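Local coordinates for RagB/SusD family nutrient uptake outer membrane protein (Bacteroides thetaiotaomicron, PDB 7KV2) that probably binds beta-glucan at the bacterial cell surface as a SusD-family outer membrane protein, helping a gut bacterium to capture this glycan for uptake, at residues A78-V83 with G461-D466; V220-A225 with K242-I247; F275-K280 with L400-Y405; R404-L409 with L455-E460. All coordinates share one frame; numbering follows the deposited sequence.

Interaction 1 of 4, residues A78-V83 with G461-D466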
# COMPACT_ATOMS: atom_id res chain seq x y z
N ALA A 78 7.94 -6.53 8.37
CA ALA A 78 8.98 -5.56 8.79
C ALA A 78 9.05 -5.49 10.32
O ALA A 78 8.88 -6.52 11.00
CB ALA A 78 8.68 -4.22 8.14
N ASP A 79 9.23 -4.28 10.88
CA ASP A 79 9.67 -4.09 12.28
C ASP A 79 8.76 -3.07 13.00
O ASP A 79 9.21 -2.50 14.02
CB ASP A 79 11.14 -3.68 12.33
CG ASP A 79 11.50 -2.44 11.53
OD1 ASP A 79 10.81 -2.17 10.53
OD2 ASP A 79 12.53 -1.81 11.85
N ASP A 80 7.52 -2.87 12.54
CA ASP A 80 6.71 -1.73 13.06
C ASP A 80 5.43 -2.19 13.75
O ASP A 80 4.98 -1.51 14.71
CB ASP A 80 6.33 -0.76 11.93
CG ASP A 80 7.51 0.01 11.39
OD1 ASP A 80 8.50 0.18 12.13
OD2 ASP A 80 7.46 0.36 10.21
N LEU A 81 4.85 -3.29 13.28
CA LEU A 81 3.56 -3.84 13.74
C LEU A 81 3.78 -5.26 14.22
O LEU A 81 4.75 -5.93 13.72
CB LEU A 81 2.55 -3.86 12.58
CG LEU A 81 2.38 -2.58 11.78
CD1 LEU A 81 1.39 -2.82 10.64
CD2 LEU A 81 1.87 -1.45 12.67
N TRP A 82 2.86 -5.75 15.02
CA TRP A 82 2.71 -7.21 15.23
C TRP A 82 1.63 -7.73 14.27
O TRP A 82 1.18 -6.99 13.33
CB TRP A 82 2.41 -7.50 16.71
CG TRP A 82 3.52 -7.09 17.63
CD1 TRP A 82 3.40 -6.25 18.70
CD2 TRP A 82 4.90 -7.51 17.61
NE1 TRP A 82 4.60 -6.10 19.34
CE2 TRP A 82 5.53 -6.90 18.72
CE3 TRP A 82 5.65 -8.41 16.83
CZ2 TRP A 82 6.89 -7.09 19.00
CZ3 TRP A 82 6.99 -8.63 17.13
CH2 TRP A 82 7.61 -7.93 18.17
N VAL A 83 1.22 -8.99 14.43
CA VAL A 83 0.24 -9.62 13.52
C VAL A 83 -1.11 -9.68 14.21
O VAL A 83 -2.12 -9.30 13.59
CB VAL A 83 0.73 -10.99 13.03
CG1 VAL A 83 -0.29 -11.61 12.10
CG2 VAL A 83 2.09 -10.88 12.34
N GLY A 461 2.83 0.16 3.80
CA GLY A 461 3.39 -0.85 2.86
C GLY A 461 4.70 -0.43 2.20
O GLY A 461 4.94 -0.82 1.01
N LYS A 462 5.55 0.32 2.91
CA LYS A 462 6.85 0.82 2.36
C LYS A 462 8.06 0.15 3.03
O LYS A 462 9.03 -0.19 2.33
CB LYS A 462 6.99 2.34 2.56
CG LYS A 462 5.77 3.13 2.09
CD LYS A 462 5.55 3.08 0.60
CE LYS A 462 4.25 3.76 0.20
NZ LYS A 462 4.06 3.91 -1.26
N ARG A 463 8.00 -0.06 4.35
CA ARG A 463 9.20 -0.35 5.19
C ARG A 463 9.88 -1.67 4.74
O ARG A 463 11.13 -1.71 4.69
CB ARG A 463 8.77 -0.38 6.66
CG ARG A 463 9.86 -0.79 7.64
CD ARG A 463 11.05 0.17 7.63
NE ARG A 463 11.92 -0.16 8.76
CZ ARG A 463 13.15 0.31 8.94
NH1 ARG A 463 13.71 1.11 8.05
NH2 ARG A 463 13.82 -0.04 10.01
N TYR A 464 9.10 -2.71 4.51
CA TYR A 464 9.69 -4.04 4.19
C TYR A 464 10.51 -3.89 2.91
O TYR A 464 11.69 -4.29 2.93
CB TYR A 464 8.62 -5.09 4.02
CG TYR A 464 9.14 -6.51 3.85
CD1 TYR A 464 10.08 -7.05 4.73
CD2 TYR A 464 8.72 -7.29 2.79
CE1 TYR A 464 10.49 -8.36 4.61
CE2 TYR A 464 9.17 -8.61 2.64
CZ TYR A 464 10.05 -9.14 3.55
OH TYR A 464 10.48 -10.44 3.44
N TRP A 465 9.92 -3.27 1.88
CA TRP A 465 10.62 -3.06 0.58
C TRP A 465 11.85 -2.16 0.78
O TRP A 465 12.90 -2.44 0.14
CB TRP A 465 9.67 -2.56 -0.51
CG TRP A 465 8.40 -3.35 -0.54
CD1 TRP A 465 7.15 -2.85 -0.28
CD2 TRP A 465 8.26 -4.77 -0.62
NE1 TRP A 465 6.23 -3.86 -0.26
CE2 TRP A 465 6.87 -5.05 -0.51
CE3 TRP A 465 9.14 -5.84 -0.90
CZ2 TRP A 465 6.37 -6.34 -0.60
CZ3 TRP A 465 8.63 -7.11 -0.97
CH2 TRP A 465 7.27 -7.35 -0.82
N ASP A 466 11.76 -1.11 1.60
CA ASP A 466 12.92 -0.21 1.87
C ASP A 466 14.07 -1.02 2.53
O ASP A 466 15.24 -0.82 2.14
CB ASP A 466 12.51 1.03 2.67
CG ASP A 466 11.62 2.00 1.90
OD1 ASP A 466 11.65 1.97 0.63
OD2 ASP A 466 10.87 2.76 2.57

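Interaction 2 of 4, residues V220-A225 with K242-I247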
# COMPACT_ATOMS: atom_id res chain seq x y z
N VAL A 220 2.27 7.65 -12.38
CA VAL A 220 3.17 6.79 -13.20
C VAL A 220 4.62 7.07 -12.81
O VAL A 220 5.38 6.13 -12.68
CB VAL A 220 2.90 7.05 -14.70
CG1 VAL A 220 4.04 6.58 -15.60
CG2 VAL A 220 1.60 6.42 -15.12
N TYR A 221 4.96 8.34 -12.58
CA TYR A 221 6.30 8.79 -12.14
C TYR A 221 6.66 8.10 -10.83
O TYR A 221 7.79 7.61 -10.63
CB TYR A 221 6.32 10.30 -12.02
CG TYR A 221 6.51 11.05 -13.32
CD1 TYR A 221 6.78 10.41 -14.53
CD2 TYR A 221 6.47 12.44 -13.31
CE1 TYR A 221 6.96 11.14 -15.70
CE2 TYR A 221 6.69 13.17 -14.46
CZ TYR A 221 6.93 12.53 -15.66
OH TYR A 221 7.18 13.30 -16.78
N MET A 222 5.70 8.06 -9.92
CA MET A 222 5.97 7.45 -8.59
C MET A 222 6.14 5.92 -8.74
O MET A 222 6.99 5.36 -8.05
CB MET A 222 4.87 7.78 -7.59
CG MET A 222 4.87 9.26 -7.18
SD MET A 222 6.39 9.80 -6.36
CE MET A 222 6.12 9.11 -4.72
N LEU A 223 5.30 5.26 -9.53
CA LEU A 223 5.41 3.80 -9.78
C LEU A 223 6.76 3.50 -10.47
O LEU A 223 7.44 2.52 -10.10
CB LEU A 223 4.20 3.37 -10.61
CG LEU A 223 4.16 1.89 -10.97
CD1 LEU A 223 4.26 1.03 -9.74
CD2 LEU A 223 2.91 1.57 -11.77
N TYR A 224 7.19 4.38 -11.37
CA TYR A 224 8.50 4.27 -12.08
C TYR A 224 9.62 4.33 -11.03
O TYR A 224 10.45 3.39 -10.93
CB TYR A 224 8.57 5.34 -13.17
CG TYR A 224 9.89 5.40 -13.90
CD1 TYR A 224 10.99 6.04 -13.35
CD2 TYR A 224 10.05 4.76 -15.12
CE1 TYR A 224 12.20 6.12 -14.03
CE2 TYR A 224 11.27 4.81 -15.80
CZ TYR A 224 12.34 5.50 -15.26
OH TYR A 224 13.53 5.53 -15.91
N ALA A 225 9.62 5.35 -10.17
CA ALA A 225 10.65 5.52 -9.12
C ALA A 225 10.65 4.29 -8.19
O ALA A 225 11.76 3.80 -7.80
CB ALA A 225 10.42 6.80 -8.34
N LYS A 242 14.70 13.17 -12.24
CA LYS A 242 14.05 14.19 -13.11
C LYS A 242 12.50 14.14 -12.93
O LYS A 242 11.87 15.20 -12.80
CB LYS A 242 14.52 13.93 -14.54
CG LYS A 242 13.71 14.55 -15.65
CD LYS A 242 14.26 14.10 -17.02
CE LYS A 242 13.21 13.95 -18.09
NZ LYS A 242 13.03 15.23 -18.82
N TYR A 243 11.91 12.95 -12.86
CA TYR A 243 10.43 12.77 -12.66
C TYR A 243 10.00 13.28 -11.28
O TYR A 243 8.95 13.98 -11.19
CB TYR A 243 10.03 11.33 -12.91
CG TYR A 243 10.21 10.87 -14.33
CD1 TYR A 243 10.28 11.75 -15.40
CD2 TYR A 243 10.27 9.52 -14.60
CE1 TYR A 243 10.39 11.30 -16.71
CE2 TYR A 243 10.40 9.06 -15.90
CZ TYR A 243 10.49 9.95 -16.95
OH TYR A 243 10.61 9.44 -18.20
N MET A 244 10.75 12.95 -10.23
CA MET A 244 10.47 13.47 -8.88
C MET A 244 10.53 15.01 -8.92
O MET A 244 9.63 15.69 -8.37
CB MET A 244 11.45 12.90 -7.86
CG MET A 244 11.39 11.38 -7.70
SD MET A 244 9.72 10.70 -7.30
CE MET A 244 9.10 10.39 -8.96
N GLU A 245 11.53 15.57 -9.61
CA GLU A 245 11.69 17.04 -9.69
C GLU A 245 10.49 17.66 -10.41
O GLU A 245 10.13 18.79 -10.06
CB GLU A 245 13.04 17.37 -10.34
CG GLU A 245 14.25 17.04 -9.49
CD GLU A 245 14.51 17.93 -8.30
OE1 GLU A 245 13.59 18.69 -7.90
OE2 GLU A 245 15.63 17.86 -7.75
N GLU A 246 9.91 16.98 -11.40
CA GLU A 246 8.73 17.52 -12.14
C GLU A 246 7.53 17.63 -11.19
O GLU A 246 6.84 18.65 -11.23
CB GLU A 246 8.39 16.62 -13.32
CG GLU A 246 9.33 16.83 -14.49
CD GLU A 246 8.96 16.05 -15.73
OE1 GLU A 246 7.77 15.73 -15.88
OE2 GLU A 246 9.87 15.72 -16.52
N ILE A 247 7.31 16.62 -10.35
CA ILE A 247 6.23 16.64 -9.32
C ILE A 247 6.53 17.76 -8.33
O ILE A 247 5.61 18.51 -7.96
CB ILE A 247 6.10 15.27 -8.61
CG1 ILE A 247 5.71 14.16 -9.58
CG2 ILE A 247 5.09 15.38 -7.46
CD1 ILE A 247 5.76 12.77 -9.02

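Interaction 3 of 4, residues F275-K280 with L400-Y405. With NA (sodium ion), chain G.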
# COMPACT_ATOMS: atom_id res chain seq x y z
N PHE A 275 -1.62 9.40 -5.37
CA PHE A 275 -2.52 8.28 -5.74
C PHE A 275 -3.09 7.63 -4.48
O PHE A 275 -2.33 7.37 -3.53
CB PHE A 275 -1.77 7.31 -6.65
CG PHE A 275 -2.66 6.39 -7.43
CD1 PHE A 275 -3.55 6.91 -8.37
CD2 PHE A 275 -2.66 5.02 -7.20
CE1 PHE A 275 -4.39 6.07 -9.09
CE2 PHE A 275 -3.50 4.18 -7.93
CZ PHE A 275 -4.38 4.71 -8.85
N GLU A 276 -4.38 7.34 -4.56
CA GLU A 276 -5.16 6.58 -3.54
C GLU A 276 -6.00 5.54 -4.27
O GLU A 276 -6.32 5.72 -5.45
CB GLU A 276 -6.06 7.47 -2.69
CG GLU A 276 -5.37 8.73 -2.25
CD GLU A 276 -6.15 9.58 -1.25
OE1 GLU A 276 -7.26 9.17 -0.83
OE2 GLU A 276 -5.64 10.64 -0.90
N ILE A 277 -6.34 4.49 -3.53
CA ILE A 277 -7.40 3.55 -3.92
C ILE A 277 -8.66 3.99 -3.20
O ILE A 277 -8.67 4.05 -1.95
CB ILE A 277 -6.97 2.12 -3.60
CG1 ILE A 277 -5.75 1.77 -4.46
CG2 ILE A 277 -8.16 1.19 -3.82
CD1 ILE A 277 -5.15 0.41 -4.17
N ASN A 278 -9.70 4.29 -3.97
CA ASN A 278 -10.98 4.86 -3.47
C ASN A 278 -11.79 3.78 -2.77
O ASN A 278 -11.97 2.71 -3.36
CB ASN A 278 -11.82 5.43 -4.59
CG ASN A 278 -11.19 6.67 -5.18
OD1 ASN A 278 -10.44 7.34 -4.49
ND2 ASN A 278 -11.40 6.91 -6.46
N TYR A 279 -12.30 4.12 -1.60
CA TYR A 279 -13.32 3.36 -0.85
C TYR A 279 -14.39 4.32 -0.38
O TYR A 279 -14.01 5.47 -0.12
CB TYR A 279 -12.65 2.68 0.33
CG TYR A 279 -11.76 1.52 -0.04
CD1 TYR A 279 -12.32 0.34 -0.51
CD2 TYR A 279 -10.38 1.57 0.12
CE1 TYR A 279 -11.53 -0.77 -0.74
CE2 TYR A 279 -9.57 0.48 -0.17
CZ TYR A 279 -10.16 -0.69 -0.59
OH TYR A 279 -9.41 -1.80 -0.84
N LYS A 280 -15.66 3.89 -0.29
CA LYS A 280 -16.75 4.79 0.21
C LYS A 280 -17.67 4.04 1.18
O LYS A 280 -17.85 2.83 1.02
CB LYS A 280 -17.52 5.33 -1.00
CG LYS A 280 -18.28 4.25 -1.74
CD LYS A 280 -19.42 4.71 -2.63
CE LYS A 280 -20.45 3.62 -2.84
NZ LYS A 280 -21.31 3.92 -4.00
N LEU A 400 -7.25 4.01 0.67
CA LEU A 400 -5.87 3.50 0.92
C LEU A 400 -4.91 4.46 0.23
O LEU A 400 -4.94 4.55 -1.01
CB LEU A 400 -5.72 2.04 0.46
CG LEU A 400 -4.35 1.48 0.76
CD1 LEU A 400 -4.12 1.37 2.27
CD2 LEU A 400 -4.17 0.12 0.08
N ARG A 401 -4.12 5.20 1.01
CA ARG A 401 -3.13 6.14 0.41
C ARG A 401 -1.98 5.31 -0.20
O ARG A 401 -1.34 4.55 0.51
CB ARG A 401 -2.64 7.13 1.46
CG ARG A 401 -3.61 8.28 1.72
CD ARG A 401 -4.91 7.83 2.39
NE ARG A 401 -5.60 9.01 2.95
CZ ARG A 401 -6.80 8.99 3.52
NH1 ARG A 401 -7.50 7.87 3.59
NH2 ARG A 401 -7.31 10.11 3.98
N ILE A 402 -1.68 5.47 -1.47
CA ILE A 402 -0.60 4.72 -2.16
C ILE A 402 0.66 5.59 -2.26
O ILE A 402 1.69 5.19 -1.71
CB ILE A 402 -1.10 4.21 -3.53
CG1 ILE A 402 -2.37 3.36 -3.42
CG2 ILE A 402 0.02 3.48 -4.25
CD1 ILE A 402 -2.21 2.15 -2.50
N TYR A 403 0.54 6.78 -2.89
CA TYR A 403 1.66 7.74 -3.10
C TYR A 403 1.30 9.10 -2.52
O TYR A 403 0.23 9.70 -2.88
CB TYR A 403 2.02 7.90 -4.57
CG TYR A 403 2.46 6.62 -5.19
CD1 TYR A 403 3.52 5.89 -4.66
CD2 TYR A 403 1.89 6.17 -6.38
CE1 TYR A 403 3.95 4.70 -5.24
CE2 TYR A 403 2.34 5.00 -6.97
CZ TYR A 403 3.38 4.28 -6.43
OH TYR A 403 3.73 3.09 -7.01
N ARG A 404 2.16 9.56 -1.62
CA ARG A 404 2.05 10.88 -0.97
C ARG A 404 3.28 11.69 -1.36
O ARG A 404 4.35 11.10 -1.56
CB ARG A 404 1.94 10.78 0.54
CG ARG A 404 0.75 9.93 0.97
CD ARG A 404 0.39 10.06 2.44
NE ARG A 404 1.28 9.41 3.40
CZ ARG A 404 2.18 10.03 4.17
NH1 ARG A 404 2.40 11.34 4.07
NH2 ARG A 404 2.85 9.33 5.07
N TYR A 405 3.13 13.00 -1.38
CA TYR A 405 4.22 13.90 -1.81
C TYR A 405 5.43 13.77 -0.89
O TYR A 405 6.52 14.02 -1.34
CB TYR A 405 3.70 15.33 -1.81
CG TYR A 405 4.65 16.38 -2.34
CD1 TYR A 405 4.95 16.46 -3.68
CD2 TYR A 405 5.15 17.36 -1.51
CE1 TYR A 405 5.74 17.49 -4.18
CE2 TYR A 405 5.95 18.38 -1.98
CZ TYR A 405 6.24 18.46 -3.32
OH TYR A 405 6.99 19.51 -3.76
NA NA G . 5.29 20.84 -5.54
O HOH W 1 -4.77 11.53 1.72
O HOH W 2 5.38 22.86 -4.56

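Interaction 4 of 4, residues R404-L409 with L455-E460. With NA (sodium ion), chain G.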
# COMPACT_ATOMS: atom_id res chain seq x y z
N ARG A 404 2.16 9.56 -1.62
CA ARG A 404 2.05 10.88 -0.97
C ARG A 404 3.28 11.69 -1.36
O ARG A 404 4.35 11.10 -1.56
CB ARG A 404 1.94 10.78 0.54
CG ARG A 404 0.75 9.93 0.97
CD ARG A 404 0.39 10.06 2.44
NE ARG A 404 1.28 9.41 3.40
CZ ARG A 404 2.18 10.03 4.17
NH1 ARG A 404 2.40 11.34 4.07
NH2 ARG A 404 2.85 9.33 5.07
N TYR A 405 3.13 13.00 -1.38
CA TYR A 405 4.22 13.90 -1.81
C TYR A 405 5.43 13.77 -0.89
O TYR A 405 6.52 14.02 -1.34
CB TYR A 405 3.70 15.33 -1.81
CG TYR A 405 4.65 16.38 -2.34
CD1 TYR A 405 4.95 16.46 -3.68
CD2 TYR A 405 5.15 17.36 -1.51
CE1 TYR A 405 5.74 17.49 -4.18
CE2 TYR A 405 5.95 18.38 -1.98
CZ TYR A 405 6.24 18.46 -3.32
OH TYR A 405 6.99 19.51 -3.76
N SER A 406 5.29 13.44 0.39
CA SER A 406 6.49 13.22 1.25
C SER A 406 7.36 12.10 0.65
O SER A 406 8.60 12.15 0.78
CB SER A 406 6.09 12.97 2.66
OG SER A 406 5.33 11.78 2.75
N GLU A 407 6.76 11.13 -0.05
CA GLU A 407 7.52 10.08 -0.72
C GLU A 407 8.26 10.64 -1.93
O GLU A 407 9.42 10.20 -2.18
CB GLU A 407 6.63 8.92 -1.14
CG GLU A 407 7.47 7.72 -1.49
CD GLU A 407 6.78 6.40 -1.72
OE1 GLU A 407 5.52 6.34 -1.70
OE2 GLU A 407 7.55 5.40 -1.95
N THR A 408 7.62 11.55 -2.66
CA THR A 408 8.30 12.26 -3.76
C THR A 408 9.58 12.94 -3.22
O THR A 408 10.63 12.80 -3.83
CB THR A 408 7.37 13.31 -4.38
OG1 THR A 408 6.12 12.73 -4.72
CG2 THR A 408 7.99 13.92 -5.61
N LEU A 409 9.46 13.72 -2.15
CA LEU A 409 10.58 14.49 -1.56
C LEU A 409 11.69 13.53 -1.07
O LEU A 409 12.89 13.80 -1.36
CB LEU A 409 10.06 15.37 -0.42
CG LEU A 409 9.19 16.58 -0.79
CD1 LEU A 409 8.55 17.16 0.45
CD2 LEU A 409 9.97 17.67 -1.51
N LEU A 455 9.92 6.60 9.76
CA LEU A 455 9.09 7.46 10.64
C LEU A 455 7.81 7.87 9.89
O LEU A 455 6.76 7.96 10.55
CB LEU A 455 9.92 8.70 11.01
CG LEU A 455 11.14 8.47 11.92
CD1 LEU A 455 11.92 9.76 12.10
CD2 LEU A 455 10.72 7.97 13.29
N GLU A 456 7.90 8.08 8.58
CA GLU A 456 6.86 8.72 7.73
C GLU A 456 5.74 7.75 7.32
O GLU A 456 4.58 8.19 7.20
CB GLU A 456 7.55 9.31 6.50
CG GLU A 456 6.64 10.10 5.60
CD GLU A 456 6.02 11.38 6.14
OE1 GLU A 456 6.49 11.88 7.19
OE2 GLU A 456 5.04 11.86 5.50
N PHE A 457 6.04 6.48 7.09
CA PHE A 457 5.15 5.55 6.36
C PHE A 457 4.80 4.28 7.15
O PHE A 457 4.48 3.30 6.53
CB PHE A 457 5.81 5.14 5.03
CG PHE A 457 6.14 6.29 4.10
CD1 PHE A 457 5.12 7.11 3.63
CD2 PHE A 457 7.45 6.58 3.75
CE1 PHE A 457 5.41 8.17 2.79
CE2 PHE A 457 7.74 7.64 2.90
CZ PHE A 457 6.72 8.44 2.44
N VAL A 458 4.75 4.31 8.45
CA VAL A 458 4.33 3.11 9.22
C VAL A 458 2.96 2.69 8.70
O VAL A 458 2.05 3.51 8.64
CB VAL A 458 4.29 3.34 10.73
CG1 VAL A 458 3.60 2.19 11.45
CG2 VAL A 458 5.68 3.65 11.32
N GLY A 459 2.79 1.41 8.36
CA GLY A 459 1.47 0.87 8.03
C GLY A 459 1.02 1.20 6.62
O GLY A 459 -0.12 0.90 6.29
N GLU A 460 1.91 1.75 5.79
CA GLU A 460 1.57 2.18 4.42
C GLU A 460 2.27 1.29 3.39
O GLU A 460 2.22 1.64 2.24
CB GLU A 460 1.92 3.64 4.15
CG GLU A 460 1.31 4.56 5.20
CD GLU A 460 1.41 6.06 4.90
OE1 GLU A 460 1.00 6.50 3.75
OE2 GLU A 460 1.96 6.77 5.75
NA NA G . 5.29 20.84 -5.54
O HOH W 2 5.38 22.86 -4.56

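Interaction 1 of 4, residues A78-V83 with G461-D466
R463 sets out with CG anti to its backbone N (chi1 175°) and bends at chi2 (61°), while D79 holds CG between its own backbone N and carbonyl carbon (chi1 56°); these two turns bring guanidinium and carboxylate edge to edge. The grip is side-on and two-pronged. R463 NE gives its N-H to D79 OD1 at 2.9 Å, and R463 NH2 gives one to D79 OD2, also at 2.9 Å. Both bonds are nearly straight and lie in the guanidinium plane, and each oxygen receives its proton on the syn lone pair. The two flat groups are close to coplanar, so the salt bridge fixes the rotation of both. Arginine suits the place because it can present two parallel N-H groups, and aspartate because its short stem holds the carboxylate close to the loop backbone.

Below the charged end, the apolar stem of R463 is also used. A78 CB packs 3.7 Å from R463 CG and 4.2 Å from Y464 CB; a methyl group is small enough to let the loop come down on the first turn of the helix. D80 OD2 lies 3.7 Å from R463 CG, whereas D80 OD1 is the oxygen taken up by H454 and R331.

The contact joins the loop that follows helix 70-75 to the N-terminal turn of helix 463-469, and so links parts of the chain almost 380 residues apart. H454, from helix 446-456, touches both D79 and R463, whereas Y464 reaches back against S74 of helix 70-75.

Interaction 2 of 4, residues V220-A225 with K242-I247
Y221 and Y243 mark the closest backbone approach, 5.8 Å between their CA atoms, of two helix segments that run roughly antiparallel (147°) with axes 9.5 Å apart. The rings of Y221 and Y243 lie almost parallel in an offset stack, centroids 4.0 Å apart, with the CE1 corner of Y221 over the centre of the Y243 ring. Y243 CB sits over the Y221 face as a CH-pi contact. Y243 also turns an edge to the face of Y224, giving a T-shaped pair. Helices 217-231 and 237-249 form a helical hairpin, in keeping with the tetratricopeptide-like architecture of SusD proteins, and this three-tyrosine cluster fills one side of it. Tyrosine suits position 221 because its hydroxyl extends past the stack and donates to E246 OE1 at 2.7 Å, meeting the carboxylate on its syn side but tilted out of its plane. An alanine here would probably open a gap beside the Y243 ring and leave E246 without this hydroxyl partner. Nearer the backbone of Y221 the packing turns to flexible methionines: M222 SD meets M244 SD at 3.6 Å, and M244 CE reaches A225 CB at 3.9 Å. I247 CD1 touches both Y221 CB and M222 SD.

Interaction 3 of 4, residues F275-K280 with L400-Y405
F275 and I402 lie side by side and point the same way, F275 CD2 reaching I402 CB at 4.1 Å, while F275 CB meets Y403 CD2. I277 approaches I402 obliquely, and their CD1 methyls touch at 3.8 Å. Beta-branched isoleucine brings bulk close to the strand, and the aromatic rings extend over it. The ring of Y403 has I402 CG2 over its centre, and its hydroxyl goes to E226. Y279 turns a ring edge toward the backbone N of L400.

The strands 273-277 and 400-404 form a two-stranded antiparallel sheet interrupted by a classic beta bulge: I402 and Y403 both face F275, and F275 O accepts from I402 N at 2.9 Å and from Y403 N at 3.0 Å. Past the bulge, I277 and L400 form a hydrogen-bonded pair.

E276 and R401 share the sheet face away from F275. They lie side by side, E276 OE1 over one guanidinium face near its rim, 4.1 Å from R401 NE; no N-H points at that oxygen, so any attraction there is probably electrostatic only. A water lies 2.9 Å from both R401 NE, from which it accepts, and E276 OE2, to which it can donate. S273 also bonds E276 OE2, and R401 NH1 goes to the backbone oxygen of N399. Beyond the strand, Y405 OH binds the sodium ion at 2.8 Å, together with a water and the backbone oxygens of I248, S250 and Y253.

Interaction 4 of 4, residues R404-L409 with L455-E460
E456, in the last turn of helix 446-456, brings its carboxylate to R404 and S406. Its OE2 accepts from R404 NH1 at 3.0 Å and from S406 OG at 2.8 Å, the two donors arriving from opposite faces of the carboxylate plane. S406 can do this because its short hydroxyl sits between its backbone N and carbonyl carbon (chi1 63°). Next, F457 leaves helical geometry and sets its CE1 over one face of the R404 guanidinium, near the rim; F457 CZ meets E407 CB at 3.6 Å. A type II turn from F457 to E460, with G459 at positive phi, then swings the chain back. E460 closes it with an extended side chain that meets R404 side-on and nearly coplanar: R404 NE donates to E460 OE1 at 2.9 Å and R404 NH2 to E460 OE2 at 2.8 Å. A methionine in place of R404 would probably cost E460 its two-pronged partner and E456 one of its counter-charges, R435 and K377 remaining nearby. The network joins the junction of strand 400-404 and helix 405-417 to the end of helix 446-456, with M222 of helix 217-231 against E407.

Overall arrangement
From the N terminus, the loop after helix 70-75 opens interaction 1, whose partner comes only at helix 463-469, so this long closure encloses the other three. Within it, interaction 2 closes a short helical hairpin between helices 217-231 and 237-249. Interaction 3 then opens at strand 273-277 and closes at strand 400-404; interaction 4 begins where it ends, sharing R404 and Y405, and closes at the turn after helix 446-456. None of the loops cross. Helix 405-417 lies against the hairpin, T408 packing on M222 and I247, while K462 of interaction 1 forms a salt bridge with E407 and probably a hydrogen bond with I402 O.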